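Local coordinates for acyl-coenzyme A oxidase 3 (Yarrowia lipolytica, PDB 5YS9), which uses FAD and molecular oxygen to oxidise acyl-CoA to trans-2-enoyl-CoA, releasing hydrogen peroxide in peroxisomal fatty acid beta-oxidation, at residues Leu68-Asp73 with Gly112-Gly117; Arg319-Ala324 with Pro357-Thr362. One frame throughout, in Å; residues are numbered along the deposited sequence.

Interaction 1 of 2, residues Leu68-Asp73 with Gly112-Gly117; sequences LNVSGD and GIVDMG
Val70 and Val114 meet at about a right angle, and this pair forms the tight part of the contact. CG2 of Val70 comes within 3.9 Å of Val114 CB. In both valines the first torsion sets CG2 between the backbone N and the carbonyl carbon, which places it in the interface, with Val70 CG2 and Val114 CG2 4.1 Å apart. Valine, short and branched at CB, suits backbones this close: the CA atoms of Val70 and Val114 are 6.9 Å apart. Val70 CG1 also touches Asp115 CB at 4.3 Å, and Asn645 packs on both valines. Cut back to an alanine, Val70 would lose both methyls, which would probably leave a gap against Val114 and take away the contact with Asp115 CB.

Beyond the valines the fit is looser and more polar. No direct hydrogen bond joins the segments; a water instead donates to Asp115 OD2 at 3.1 Å. Its approach to Leu68 O, 2.5 Å, is short, and that leg is doubtful. Asp73 OD2 stands 4.7 Å from Asp115 OD2, and Arg88 makes salt bridges to both, which would offset the like charges. Asp115 OD2 thus has the water, Thr118 and Arg88 as partners. On the first loop a type I turn, closed by Asp73 N to Val70 O, reverses the chain.

Asp115 suits its place because its other oxygen, OD1, accepts a weak bond from Gly117 N at 3.2 Å. This is the N-cap arrangement at the start of helix 116-136, set here against the loop between helices 49-63 and 78-92 in the N-terminal domain of an acyl-CoA oxidase.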
loop_
_atom_site.group_PDB
_atom_site.type_symbol
_atom_site.label_atom_id
_atom_site.label_comp_id
_atom_site.label_asym_id
_atom_site.label_seq_id
_atom_site.Cartn_x
_atom_site.Cartn_y
_atom_site.Cartn_z
ATOM N N LEU A 68 -0.334 25.837 -12.854
ATOM C CA LEU A 68 0.107 24.486 -12.515
ATOM C C LEU A 68 0.553 24.193 -11.077
ATOM O O LEU A 68 0.565 23.056 -10.677
ATOM C CB LEU A 68 1.165 23.997 -13.492
ATOM C CG LEU A 68 0.747 23.999 -14.954
ATOM C CD1 LEU A 68 1.769 23.273 -15.800
ATOM C CD2 LEU A 68 -0.631 23.413 -15.138
ATOM N N ASN A 69 0.830 25.213 -10.295
ATOM C CA ASN A 69 1.517 25.030 -9.041
ATOM C C ASN A 69 0.823 24.012 -8.138
ATOM O O ASN A 69 -0.355 24.102 -7.870
ATOM C CB ASN A 69 1.567 26.398 -8.379
ATOM C CG ASN A 69 2.225 26.387 -7.038
ATOM O OD1 ASN A 69 3.421 26.274 -6.932
ATOM N ND2 ASN A 69 1.440 26.546 -6.005
ATOM N N VAL A 70 1.594 23.057 -7.644
ATOM C CA VAL A 70 1.067 21.947 -6.888
ATOM C C VAL A 70 1.213 22.170 -5.405
ATOM O O VAL A 70 0.631 21.438 -4.624
ATOM C CB VAL A 70 1.697 20.607 -7.323
ATOM C CG1 VAL A 70 1.241 20.287 -8.738
ATOM C CG2 VAL A 70 3.219 20.630 -7.216
ATOM N N SER A 71 1.925 23.214 -5.014
ATOM C CA SER A 71 2.244 23.435 -3.587
ATOM C C SER A 71 1.044 23.251 -2.580
ATOM O O SER A 71 1.225 22.707 -1.500
ATOM C CB SER A 71 2.891 24.789 -3.416
ATOM O OG SER A 71 2.620 25.244 -2.103
ATOM N N GLY A 72 -0.161 23.655 -2.963
ATOM C CA GLY A 72 -1.324 23.588 -2.066
ATOM C C GLY A 72 -2.340 22.525 -2.390
ATOM O O GLY A 72 -3.440 22.542 -1.854
ATOM N N ASP A 73 -1.969 21.566 -3.239
ATOM C CA ASP A 73 -2.896 20.532 -3.669
ATOM C C ASP A 73 -3.228 19.520 -2.543
ATOM O O ASP A 73 -4.269 18.870 -2.607
ATOM C CB ASP A 73 -2.371 19.796 -4.916
ATOM C CG ASP A 73 -2.346 20.655 -6.183
ATOM O OD1 ASP A 73 -2.621 21.860 -6.149
ATOM O OD2 ASP A 73 -2.027 20.118 -7.247
ATOM N N GLY A 112 3.172 14.295 -14.445
ATOM C CA GLY A 112 2.638 13.189 -13.667
ATOM C C GLY A 112 3.435 12.854 -12.423
ATOM O O GLY A 112 2.968 12.131 -11.571
ATOM N N ILE A 113 4.646 13.367 -12.318
ATOM C CA ILE A 113 5.428 13.274 -11.084
ATOM C C ILE A 113 4.750 13.988 -9.900
ATOM O O ILE A 113 4.864 13.551 -8.772
ATOM C CB ILE A 113 6.838 13.849 -11.273
ATOM C CG1 ILE A 113 7.552 13.099 -12.411
ATOM C CG2 ILE A 113 7.670 13.729 -9.993
ATOM C CD1 ILE A 113 8.854 13.739 -12.896
ATOM N N VAL A 114 4.036 15.065 -10.165
ATOM C CA VAL A 114 3.303 15.799 -9.118
ATOM C C VAL A 114 1.806 16.011 -9.305
ATOM O O VAL A 114 1.106 16.315 -8.346
ATOM C CB VAL A 114 3.940 17.147 -8.887
ATOM C CG1 VAL A 114 5.279 16.938 -8.208
ATOM C CG2 VAL A 114 4.106 17.933 -10.187
ATOM N N ASP A 115 1.277 15.796 -10.502
ATOM C CA ASP A 115 -0.182 15.888 -10.706
ATOM C C ASP A 115 -0.659 14.722 -11.580
ATOM O O ASP A 115 -0.656 14.781 -12.783
ATOM C CB ASP A 115 -0.517 17.281 -11.299
ATOM C CG ASP A 115 -1.993 17.557 -11.333
ATOM O OD1 ASP A 115 -2.724 16.603 -11.023
ATOM O OD2 ASP A 115 -2.409 18.697 -11.689
ATOM N N MET A 116 -1.032 13.627 -10.960
ATOM C CA MET A 116 -1.494 12.488 -11.736
ATOM C C MET A 116 -2.961 12.623 -12.166
ATOM O O MET A 116 -3.417 11.845 -12.946
ATOM C CB MET A 116 -1.288 11.222 -10.950
ATOM C CG MET A 116 0.154 10.991 -10.523
ATOM S SD MET A 116 0.493 9.369 -9.777
ATOM C CE MET A 116 1.354 9.958 -8.320
ATOM N N GLY A 117 -3.699 13.602 -11.647
ATOM C CA GLY A 117 -5.072 13.804 -12.017
ATOM C C GLY A 117 -5.203 14.566 -13.313
ATOM O O GLY A 117 -5.862 14.117 -14.237
HETATM O O HOH W 1 -0.425 21.022 -11.817
#

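Interaction 2 of 2, residues Arg319-Ala324 with Pro357-Thr362; sequences RFITIA and PLLAFT
Ile321 reaches across to Leu358, Leu359 and Thr362, and the whole contact is apolar. Among side chains, Ile321 CD1 rests 4.0 Å from Leu358 CB, with the two side chains crossing obliquely, while CG1 of Ile321 lies 3.9 Å from Leu359 CB. Chi1 of -160° swings CG1 away from the backbone N and over Leu359, and the bend at chi2 (66°) brings CD1 to Leu358 CB and Leu359 N. Cys426 of helix 391-428 touches Ile321 as well, so the branched chain fills space between more than two helices.

The partners belong to helices 300-330 and 349-385. Segments 319-324 and 357-362 of these helices run roughly antiparallel, their axes at 153° and 10.1 Å at closest approach, within the helical C-terminal half expected of the acyl-CoA dehydrogenase and oxidase fold.

A second kind of contact is side chain on backbone: Ile321 CG1 sits 3.8 Å from Leu359 CA. The methyl of Thr362 also faces Ile321 CG2, but its placement is doubtful because it clashes with Leu358 O.

Leucine suits its two places because it is apolar and long enough to meet other helices too, Leu358 touching Gln425 and Leu359 touching Leu325. The smaller Thr362 fits beside Phe314 and Ser317.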
loop_
_atom_site.group_PDB
_atom_site.type_symbol
_atom_site.label_atom_id
_atom_site.label_comp_id
_atom_site.label_asym_id
_atom_site.label_seq_id
_atom_site.Cartn_x
_atom_site.Cartn_y
_atom_site.Cartn_z
ATOM N N ARG A 319 11.186 10.294 -7.109
ATOM C CA ARG A 319 10.778 11.385 -6.236
ATOM C C ARG A 319 10.812 10.894 -4.787
ATOM O O ARG A 319 11.430 11.514 -3.924
ATOM C CB ARG A 319 9.385 11.840 -6.635
ATOM C CG ARG A 319 8.879 13.122 -5.983
ATOM C CD ARG A 319 7.373 13.306 -6.247
ATOM N NE ARG A 319 6.716 14.025 -5.153
ATOM C CZ ARG A 319 5.403 14.142 -4.979
ATOM N NH1 ARG A 319 4.540 13.569 -5.809
ATOM N NH2 ARG A 319 4.964 14.832 -3.929
ATOM N N PHE A 320 10.083 9.834 -4.524
ATOM C CA PHE A 320 9.980 9.276 -3.194
ATOM C C PHE A 320 11.233 8.643 -2.627
ATOM O O PHE A 320 11.526 8.780 -1.460
ATOM C CB PHE A 320 8.708 8.455 -3.081
ATOM C CG PHE A 320 7.501 9.286 -3.332
ATOM C CD1 PHE A 320 7.027 10.121 -2.355
ATOM C CD2 PHE A 320 6.927 9.332 -4.573
ATOM C CE1 PHE A 320 5.952 10.932 -2.589
ATOM C CE2 PHE A 320 5.857 10.146 -4.819
ATOM C CZ PHE A 320 5.370 10.950 -3.824
ATOM N N ILE A 321 11.974 7.963 -3.474
ATOM C CA ILE A 321 13.258 7.449 -3.083
ATOM C C ILE A 321 14.192 8.595 -2.753
ATOM O O ILE A 321 14.993 8.487 -1.855
ATOM C CB ILE A 321 13.848 6.458 -4.104
ATOM C CG1 ILE A 321 14.911 5.601 -3.445
ATOM C CG2 ILE A 321 14.472 7.171 -5.278
ATOM C CD1 ILE A 321 14.399 4.668 -2.389
ATOM N N THR A 322 14.110 9.680 -3.504
ATOM C CA THR A 322 14.863 10.863 -3.150
ATOM C C THR A 322 14.425 11.495 -1.838
ATOM O O THR A 322 15.248 11.828 -1.017
ATOM C CB THR A 322 14.872 11.910 -4.269
ATOM O OG1 THR A 322 15.409 11.337 -5.449
ATOM C CG2 THR A 322 15.725 13.061 -3.896
ATOM N N ILE A 323 13.127 11.617 -1.617
ATOM C CA ILE A 323 12.611 12.118 -0.310
ATOM C C ILE A 323 13.149 11.280 0.859
ATOM O O ILE A 323 13.740 11.844 1.834
ATOM C CB ILE A 323 11.070 12.173 -0.279
ATOM C CG1 ILE A 323 10.586 13.307 -1.191
ATOM C CG2 ILE A 323 10.545 12.365 1.146
ATOM C CD1 ILE A 323 9.134 13.125 -1.606
ATOM N N ALA A 324 12.981 9.957 0.756
ATOM C CA ALA A 324 13.376 9.059 1.887
ATOM C C ALA A 324 14.849 9.078 2.168
ATOM O O ALA A 324 15.222 9.062 3.336
ATOM C CB ALA A 324 12.938 7.631 1.662
ATOM N N PRO A 357 18.417 -0.765 -2.280
ATOM C CA PRO A 357 17.999 -1.667 -3.358
ATOM C C PRO A 357 16.896 -1.064 -4.218
ATOM O O PRO A 357 16.873 -1.267 -5.441
ATOM C CB PRO A 357 17.501 -2.901 -2.617
ATOM C CG PRO A 357 18.254 -2.897 -1.342
ATOM C CD PRO A 357 18.359 -1.442 -0.971
ATOM N N LEU A 358 16.040 -0.268 -3.576
ATOM C CA LEU A 358 14.923 0.344 -4.240
ATOM C C LEU A 358 15.413 1.508 -5.081
ATOM O O LEU A 358 14.862 1.770 -6.137
ATOM C CB LEU A 358 13.858 0.767 -3.222
ATOM C CG LEU A 358 13.337 -0.378 -2.302
ATOM C CD1 LEU A 358 12.302 0.057 -1.283
ATOM C CD2 LEU A 358 12.736 -1.466 -3.147
ATOM N N LEU A 359 16.442 2.202 -4.604
ATOM C CA LEU A 359 17.164 3.185 -5.410
ATOM C C LEU A 359 17.753 2.472 -6.616
ATOM O O LEU A 359 17.693 2.977 -7.699
ATOM C CB LEU A 359 18.272 3.893 -4.599
ATOM C CG LEU A 359 19.238 4.757 -5.428
ATOM C CD1 LEU A 359 18.546 6.030 -5.880
ATOM C CD2 LEU A 359 20.585 5.075 -4.744
ATOM N N ALA A 360 18.328 1.306 -6.409
ATOM C CA ALA A 360 18.833 0.520 -7.509
ATOM C C ALA A 360 17.700 0.084 -8.425
ATOM O O ALA A 360 17.820 0.143 -9.627
ATOM C CB ALA A 360 19.597 -0.670 -6.980
ATOM N N PHE A 361 16.588 -0.314 -7.836
ATOM C CA PHE A 361 15.432 -0.759 -8.579
ATOM C C PHE A 361 14.882 0.344 -9.459
ATOM O O PHE A 361 14.471 0.094 -10.567
ATOM C CB PHE A 361 14.355 -1.212 -7.604
ATOM C CG PHE A 361 13.533 -2.355 -8.090
ATOM C CD1 PHE A 361 13.037 -2.374 -9.366
ATOM C CD2 PHE A 361 13.243 -3.403 -7.255
ATOM C CE1 PHE A 361 12.277 -3.419 -9.804
ATOM C CE2 PHE A 361 12.478 -4.449 -7.680
ATOM C CZ PHE A 361 12.002 -4.462 -8.957
ATOM N N THR A 362 14.837 1.563 -8.952
ATOM C CA THR A 362 14.319 2.663 -9.746
ATOM C C THR A 362 15.162 2.977 -10.973
ATOM O O THR A 362 14.624 3.204 -12.024
ATOM C CB THR A 362 13.847 3.893 -8.921
ATOM O OG1 THR A 362 14.339 5.102 -9.491
ATOM C CG2 THR A 362 14.248 3.787 -7.488
#

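Both segments of interaction 1 precede those of interaction 2 in the chain, and the centres of the two contacts are about 20 Å apart. Interaction 1 lies in the N-terminal oxidase region, interaction 2 in the C-alpha1 region. Even so the two touch, because Arg319, on the side of helix 300-330 turned from helix 349-385, sends NH1 to Ile113 O in a weak hydrogen bond of 3.0 Å. Ile113 also packs on Phe315 and Gln318 of that helix. Helix 300-330 therefore bears on helices 349-385 and 391-428 through Ile321 and meets residues 112-117 near Arg319, consistent with its lying at the junction of the two regions.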